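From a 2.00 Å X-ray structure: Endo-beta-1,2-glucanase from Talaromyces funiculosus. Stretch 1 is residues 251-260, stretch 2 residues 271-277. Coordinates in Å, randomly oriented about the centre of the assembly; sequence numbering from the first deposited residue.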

ATOM      1  N   GLY A 251       0.424  -8.521  -6.413  1.00 11.40           N
ATOM      2  CA  GLY A 251       1.073  -9.814  -6.379  1.00 11.36           C
ATOM      3  C   GLY A 251       2.269  -9.909  -7.315  1.00 11.45           C
ATOM      4  O   GLY A 251       3.116 -10.791  -7.158  1.00 11.41           O
ATOM      5  N   GLU A 252       2.365  -8.992  -8.280  1.00 11.59           N
ATOM      6  CA  GLU A 252       3.472  -9.013  -9.236  1.00 12.03           C
ATOM      7  C   GLU A 252       4.816  -8.798  -8.527  1.00 11.76           C
ATOM      8  O   GLU A 252       5.858  -9.274  -9.006  1.00 11.91           O
ATOM      9  CB  GLU A 252       3.258  -7.986 -10.343  1.00 12.16           C
ATOM     10  CG  GLU A 252       4.196  -8.188 -11.517  1.00 12.41           C
ATOM     11  CD  GLU A 252       3.768  -7.392 -12.732  1.00 12.90           C
ATOM     12  OE1 GLU A 252       4.220  -6.233 -12.860  1.00 12.77           O
ATOM     13  OE2 GLU A 252       2.943  -7.914 -13.512  1.00 12.74           O
ATOM     14  N   LEU A 253       4.801  -8.097  -7.394  1.00 11.65           N
ATOM     15  CA  LEU A 253       6.025  -7.885  -6.604  1.00 11.71           C
ATOM     16  C   LEU A 253       6.624  -9.238  -6.204  1.00 12.14           C
ATOM     17  O   LEU A 253       7.846  -9.425  -6.269  1.00 11.80           O
ATOM     18  CB  LEU A 253       5.711  -7.023  -5.377  1.00 11.68           C
ATOM     19  CG  LEU A 253       5.397  -5.555  -5.664  1.00 11.83           C
ATOM     20  CD1 LEU A 253       5.188  -4.796  -4.363  1.00 11.85           C
ATOM     21  CD2 LEU A 253       6.498  -4.908  -6.493  1.00 12.03           C
ATOM     22  N   PHE A 254       5.760 -10.187  -5.827  1.00 12.50           N
ATOM     23  CA  PHE A 254       6.231 -11.486  -5.401  1.00 13.17           C
ATOM     24  C   PHE A 254       6.797 -12.271  -6.588  1.00 13.09           C
ATOM     25  O   PHE A 254       7.797 -12.980  -6.427  1.00 13.62           O
ATOM     26  CB  PHE A 254       5.147 -12.300  -4.694  1.00 13.39           C
ATOM     27  CG  PHE A 254       5.756 -13.468  -3.970  1.00 13.58           C
ATOM     28  CD1 PHE A 254       6.425 -13.276  -2.778  1.00 13.60           C
ATOM     29  CD2 PHE A 254       5.777 -14.729  -4.544  1.00 13.92           C
ATOM     30  CE1 PHE A 254       7.046 -14.334  -2.132  1.00 14.03           C
ATOM     31  CE2 PHE A 254       6.392 -15.785  -3.890  1.00 13.84           C
ATOM     32  CZ  PHE A 254       7.024 -15.584  -2.693  1.00 13.73           C
ATOM     33  N   THR A 255       6.167 -12.149  -7.761  1.00 12.89           N
ATOM     34  CA  THR A 255       6.690 -12.752  -8.987  1.00 13.16           C
ATOM     35  C   THR A 255       8.172 -12.393  -9.166  1.00 13.24           C
ATOM     36  O   THR A 255       8.993 -13.274  -9.423  1.00 12.93           O
ATOM     37  CB  THR A 255       5.906 -12.322 -10.231  1.00 13.10           C
ATOM     38  OG1 THR A 255       4.527 -12.615 -10.021  1.00 13.82           O
ATOM     39  CG2 THR A 255       6.373 -13.019 -11.489  1.00 13.03           C
ATOM     40  N   TRP A 256       8.494 -11.101  -9.034  1.00 13.08           N
ATOM     41  CA  TRP A 256       9.863 -10.610  -9.198  1.00 13.49           C
ATOM     42  C   TRP A 256      10.798 -11.236  -8.160  1.00 13.87           C
ATOM     43  O   TRP A 256      11.979 -11.493  -8.465  1.00 13.35           O
ATOM     44  CB  TRP A 256       9.926  -9.086  -9.112  1.00 13.41           C
ATOM     45  CG  TRP A 256       9.351  -8.370 -10.296  1.00 13.88           C
ATOM     46  CD1 TRP A 256       8.285  -7.519 -10.294  1.00 13.65           C
ATOM     47  CD2 TRP A 256       9.841  -8.404 -11.651  1.00 13.94           C
ATOM     48  NE1 TRP A 256       8.075  -7.026 -11.553  1.00 14.26           N
ATOM     49  CE2 TRP A 256       9.016  -7.543 -12.405  1.00 13.92           C
ATOM     50  CE3 TRP A 256      10.898  -9.058 -12.296  1.00 14.11           C
ATOM     51  CZ2 TRP A 256       9.204  -7.338 -13.769  1.00 14.05           C
ATOM     52  CZ3 TRP A 256      11.088  -8.858 -13.649  1.00 14.25           C
ATOM     53  CH2 TRP A 256      10.251  -8.005 -14.370  1.00 14.60           C
ATOM     54  N   TRP A 257      10.292 -11.418  -6.935  1.00 13.95           N
ATOM     55  CA  TRP A 257      11.073 -12.021  -5.872  1.00 14.10           C
ATOM     56  C   TRP A 257      11.525 -13.429  -6.283  1.00 14.85           C
ATOM     57  O   TRP A 257      12.719 -13.762  -6.159  1.00 14.62           O
ATOM     58  CB  TRP A 257      10.310 -12.034  -4.545  1.00 14.02           C
ATOM     59  CG  TRP A 257      11.238 -12.177  -3.382  1.00 13.84           C
ATOM     60  CD1 TRP A 257      11.457 -13.286  -2.621  1.00 14.03           C
ATOM     61  CD2 TRP A 257      12.144 -11.172  -2.898  1.00 13.98           C
ATOM     62  NE1 TRP A 257      12.409 -13.029  -1.670  1.00 13.60           N
ATOM     63  CE2 TRP A 257      12.847 -11.737  -1.815  1.00 13.72           C
ATOM     64  CE3 TRP A 257      12.403  -9.845  -3.259  1.00 14.10           C
ATOM     65  CZ2 TRP A 257      13.799 -11.013  -1.093  1.00 14.22           C
ATOM     66  CZ3 TRP A 257      13.344  -9.130  -2.550  1.00 14.25           C
ATOM     67  CH2 TRP A 257      14.033  -9.712  -1.483  1.00 14.36           C
ATOM     68  N   LEU A 258      10.580 -14.237  -6.784  1.00 15.05           N
ATOM     69  CA  LEU A 258      10.868 -15.582  -7.262  1.00 15.38           C
ATOM     70  C   LEU A 258      11.858 -15.530  -8.427  1.00 15.71           C
ATOM     71  O   LEU A 258      12.823 -16.290  -8.445  1.00 15.69           O
ATOM     72  CB  LEU A 258       9.573 -16.282  -7.688  1.00 15.97           C
ATOM     73  CG  LEU A 258       8.738 -16.882  -6.558  1.00 16.27           C
ATOM     74  CD1 LEU A 258       7.392 -17.352  -7.080  1.00 16.47           C
ATOM     75  CD2 LEU A 258       9.487 -18.029  -5.889  1.00 15.86           C
ATOM     76  N   GLN A 259      11.610 -14.642  -9.398  1.00 15.11           N
ATOM     77  CA  GLN A 259      12.442 -14.594 -10.597  1.00 15.19           C
ATOM     78  C   GLN A 259      13.897 -14.282 -10.226  1.00 14.86           C
ATOM     79  O   GLN A 259      14.801 -14.977 -10.664  1.00 16.04           O
ATOM     80  CB  GLN A 259      11.950 -13.556 -11.601  1.00 15.48           C
ATOM     81  CG  GLN A 259      12.985 -13.261 -12.680  1.00 15.97           C
ATOM     82  CD  GLN A 259      12.406 -12.553 -13.878  1.00 15.90           C
ATOM     83  OE1 GLN A 259      11.200 -12.390 -13.999  1.00 15.45           O
ATOM     84  NE2 GLN A 259      13.276 -12.148 -14.789  1.00 16.26           N
ATOM     85  N   PHE A 260      14.121 -13.213  -9.465  1.00 13.62           N
ATOM     86  CA  PHE A 260      15.466 -12.756  -9.205  1.00 14.15           C
ATOM     87  C   PHE A 260      16.184 -13.636  -8.175  1.00 14.62           C
ATOM     88  O   PHE A 260      17.383 -13.807  -8.295  1.00 15.20           O
ATOM     89  CB  PHE A 260      15.475 -11.296  -8.757  1.00 13.61           C
ATOM     90  CG  PHE A 260      15.062 -10.332  -9.837  1.00 14.13           C
ATOM     91  CD1 PHE A 260      15.640 -10.385 -11.095  1.00 14.44           C
ATOM     92  CD2 PHE A 260      14.104  -9.360  -9.588  1.00 14.48           C
ATOM     93  CE1 PHE A 260      15.266  -9.485 -12.082  1.00 14.84           C
ATOM     94  CE2 PHE A 260      13.724  -8.468 -10.580  1.00 14.85           C
ATOM     95  CZ  PHE A 260      14.308  -8.528 -11.826  1.00 14.83           C
ATOM     96  N   ALA A 271       7.874 -19.276 -17.843  1.00 18.02           N
ATOM     97  CA  ALA A 271       6.531 -19.778 -17.500  1.00 18.20           C
ATOM     98  C   ALA A 271       5.792 -18.786 -16.579  1.00 17.32           C
ATOM     99  O   ALA A 271       4.585 -18.632 -16.710  1.00 16.82           O
ATOM    100  CB  ALA A 271       6.619 -21.160 -16.885  1.00 17.64           C
ATOM    101  N   LEU A 272       6.510 -18.117 -15.662  1.00 16.20           N
ATOM    102  CA  LEU A 272       5.903 -17.093 -14.798  1.00 16.41           C
ATOM    103  C   LEU A 272       5.173 -16.052 -15.660  1.00 15.73           C
ATOM    104  O   LEU A 272       4.018 -15.747 -15.420  1.00 15.49           O
ATOM    105  CB  LEU A 272       6.978 -16.402 -13.947  1.00 16.65           C
ATOM    106  CG  LEU A 272       7.555 -17.203 -12.781  1.00 16.84           C
ATOM    107  CD1 LEU A 272       8.630 -16.387 -12.069  1.00 16.76           C
ATOM    108  CD2 LEU A 272       6.471 -17.620 -11.798  1.00 16.81           C
ATOM    109  N   TRP A 273       5.873 -15.519 -16.667  1.00 16.28           N
ATOM    110  CA  TRP A 273       5.352 -14.411 -17.464  1.00 16.91           C
ATOM    111  C   TRP A 273       4.310 -14.908 -18.470  1.00 18.05           C
ATOM    112  O   TRP A 273       3.328 -14.219 -18.734  1.00 17.86           O
ATOM    113  CB  TRP A 273       6.496 -13.630 -18.108  1.00 16.23           C
ATOM    114  CG  TRP A 273       7.283 -12.921 -17.052  1.00 15.38           C
ATOM    115  CD1 TRP A 273       8.490 -13.292 -16.542  1.00 15.30           C
ATOM    116  CD2 TRP A 273       6.883 -11.743 -16.328  1.00 14.90           C
ATOM    117  NE1 TRP A 273       8.874 -12.418 -15.557  1.00 15.26           N
ATOM    118  CE2 TRP A 273       7.914 -11.457 -15.406  1.00 14.84           C
ATOM    119  CE3 TRP A 273       5.778 -10.883 -16.392  1.00 15.08           C
ATOM    120  CZ2 TRP A 273       7.861 -10.364 -14.544  1.00 14.64           C
ATOM    121  CZ3 TRP A 273       5.727  -9.798 -15.542  1.00 14.89           C
ATOM    122  CH2 TRP A 273       6.756  -9.547 -14.626  1.00 14.75           C
ATOM    123  N   GLU A 274       4.494 -16.133 -18.963  1.00 19.33           N
ATOM    124  CA  GLU A 274       3.555 -16.732 -19.891  1.00 20.53           C
ATOM    125  C   GLU A 274       2.206 -16.937 -19.196  1.00 18.61           C
ATOM    126  O   GLU A 274       1.169 -16.599 -19.740  1.00 17.09           O
ATOM    127  CB  GLU A 274       4.100 -18.059 -20.408  1.00 23.83           C
ATOM    128  CG  GLU A 274       3.255 -18.655 -21.515  1.00 28.42           C
ATOM    129  CD  GLU A 274       3.835 -19.926 -22.109  1.00 33.72           C
ATOM    130  OE1 GLU A 274       5.063 -20.143 -21.953  1.00 36.33           O
ATOM    131  OE2 GLU A 274       3.059 -20.696 -22.713  1.00 40.17           O
ATOM    132  N   TYR A 275       2.241 -17.493 -17.984  1.00 17.29           N
ATOM    133  CA  TYR A 275       1.038 -17.805 -17.247  1.00 16.57           C
ATOM    134  C   TYR A 275       0.320 -16.512 -16.830  1.00 15.93           C
ATOM    135  O   TYR A 275      -0.893 -16.504 -16.655  1.00 15.11           O
ATOM    136  CB  TYR A 275       1.356 -18.676 -16.030  1.00 16.75           C
ATOM    137  CG  TYR A 275       0.118 -19.212 -15.369  1.00 16.89           C
ATOM    138  CD1 TYR A 275      -0.635 -20.198 -15.989  1.00 17.53           C
ATOM    139  CD2 TYR A 275      -0.335 -18.708 -14.164  1.00 16.38           C
ATOM    140  CE1 TYR A 275      -1.794 -20.690 -15.415  1.00 17.80           C
ATOM    141  CE2 TYR A 275      -1.484 -19.196 -13.568  1.00 16.84           C
ATOM    142  CZ  TYR A 275      -2.213 -20.192 -14.196  1.00 17.32           C
ATOM    143  OH  TYR A 275      -3.350 -20.674 -13.632  1.00 17.37           O
ATOM    144  N   LYS A 276       1.091 -15.431 -16.664  1.00 15.55           N
ATOM    145  CA  LYS A 276       0.577 -14.125 -16.261  1.00 14.84           C
ATOM    146  C   LYS A 276      -0.086 -13.395 -17.436  1.00 14.39           C
ATOM    147  O   LYS A 276      -0.955 -12.565 -17.215  1.00 13.32           O
ATOM    148  CB  LYS A 276       1.706 -13.269 -15.676  1.00 14.57           C
ATOM    149  CG  LYS A 276       1.917 -13.426 -14.174  1.00 14.08           C
ATOM    150  CD  LYS A 276       3.207 -12.811 -13.664  1.00 13.73           C
ATOM    151  CE  LYS A 276       3.294 -11.319 -13.918  1.00 13.71           C
ATOM    152  NZ  LYS A 276       2.156 -10.582 -13.329  1.00 13.37           N
ATOM    153  N   ARG A 277       0.330 -13.713 -18.668  1.00 15.39           N
ATOM    154  CA  ARG A 277       0.101 -12.860 -19.855  1.00 16.07           C
ATOM    155  C   ARG A 277      -1.386 -12.608 -20.104  1.00 15.88           C
ATOM    156  O   ARG A 277      -1.767 -11.486 -20.428  1.00 14.75           O
ATOM    157  CB  ARG A 277       0.765 -13.476 -21.094  1.00 17.19           C
ATOM    158  CG  ARG A 277       1.211 -12.460 -22.141  1.00 18.64           C
ATOM    159  CD  ARG A 277       2.318 -12.979 -23.052  1.00 19.74           C
ATOM    160  NE  ARG A 277       3.607 -13.022 -22.361  1.00 20.83           N
ATOM    161  CZ  ARG A 277       4.532 -13.964 -22.523  1.00 20.90           C
ATOM    162  NH1 ARG A 277       4.259 -15.044 -23.232  1.00 20.37           N
ATOM    163  NH2 ARG A 277       5.722 -13.816 -21.967  1.00 19.90           N
TER
HETATM  164  O   HOH W   1       2.120 -11.742 -10.783  1.00 10.04           O

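Two helical segments run nearly antiparallel, their N-to-C directions 157° apart and their axes no closer than 11.2 Å. At that spacing the contact is made by side chains, short Thr255 among them. The register follows from the reversed direction: Leu272 lies across from Thr255, with CA atoms 7.3 Å apart, while Lys276, one turn on, faces Glu252, one turn back, at 9.2 Å between CA atoms.

Along the second stretch, Ala271 stays out of reach, and the contact opens with Leu272. Its CA-to-CB bond points toward the partner helix, and its CD1 settles 4.1 Å from Thr255 CG2 and 4.5 Å from Leu258 CB, a small apolar patch beside the more polar groups.

Trp273 carries the largest share of the interface. Its CB leaves sideways, but the indole swings back as a knob among Glu252, Thr255, Trp256 and Gln259. The polar edge is paid for: NE1 donates to Gln259 OE1 at 2.8 Å, almost straight at 173°, with the acceptor near the ring plane, where the N-H points. The six-membered rings of Trp273 and Trp256 meet obliquely, planes at 55°, and Trp273 CZ2 lies over one face of Trp256, 3.4 Å from its CH2.

Glu274 and Tyr275 stay out of reach of the first stretch, and Lys276 brings the chain back. Its aliphatic part packs first, CD lying 3.8 Å from Thr255 CG2; its tip then forms a salt bridge, NZ donating to Glu252 OE2 at 2.8 Å. Lys276 NZ also donates to the oxygen of water 1 at 2.8 Å, and that oxygen hydrogen-bonds to Thr255 OG1 at 2.7 Å. The water ties the Lys276 amine to the Thr255 hydroxyl, while Thr255 also packs against the lysine's aliphatic chain. The rule to read here is that the Trp273 N-H and the Lys276 amine each find an acceptor, with carbon packed around them.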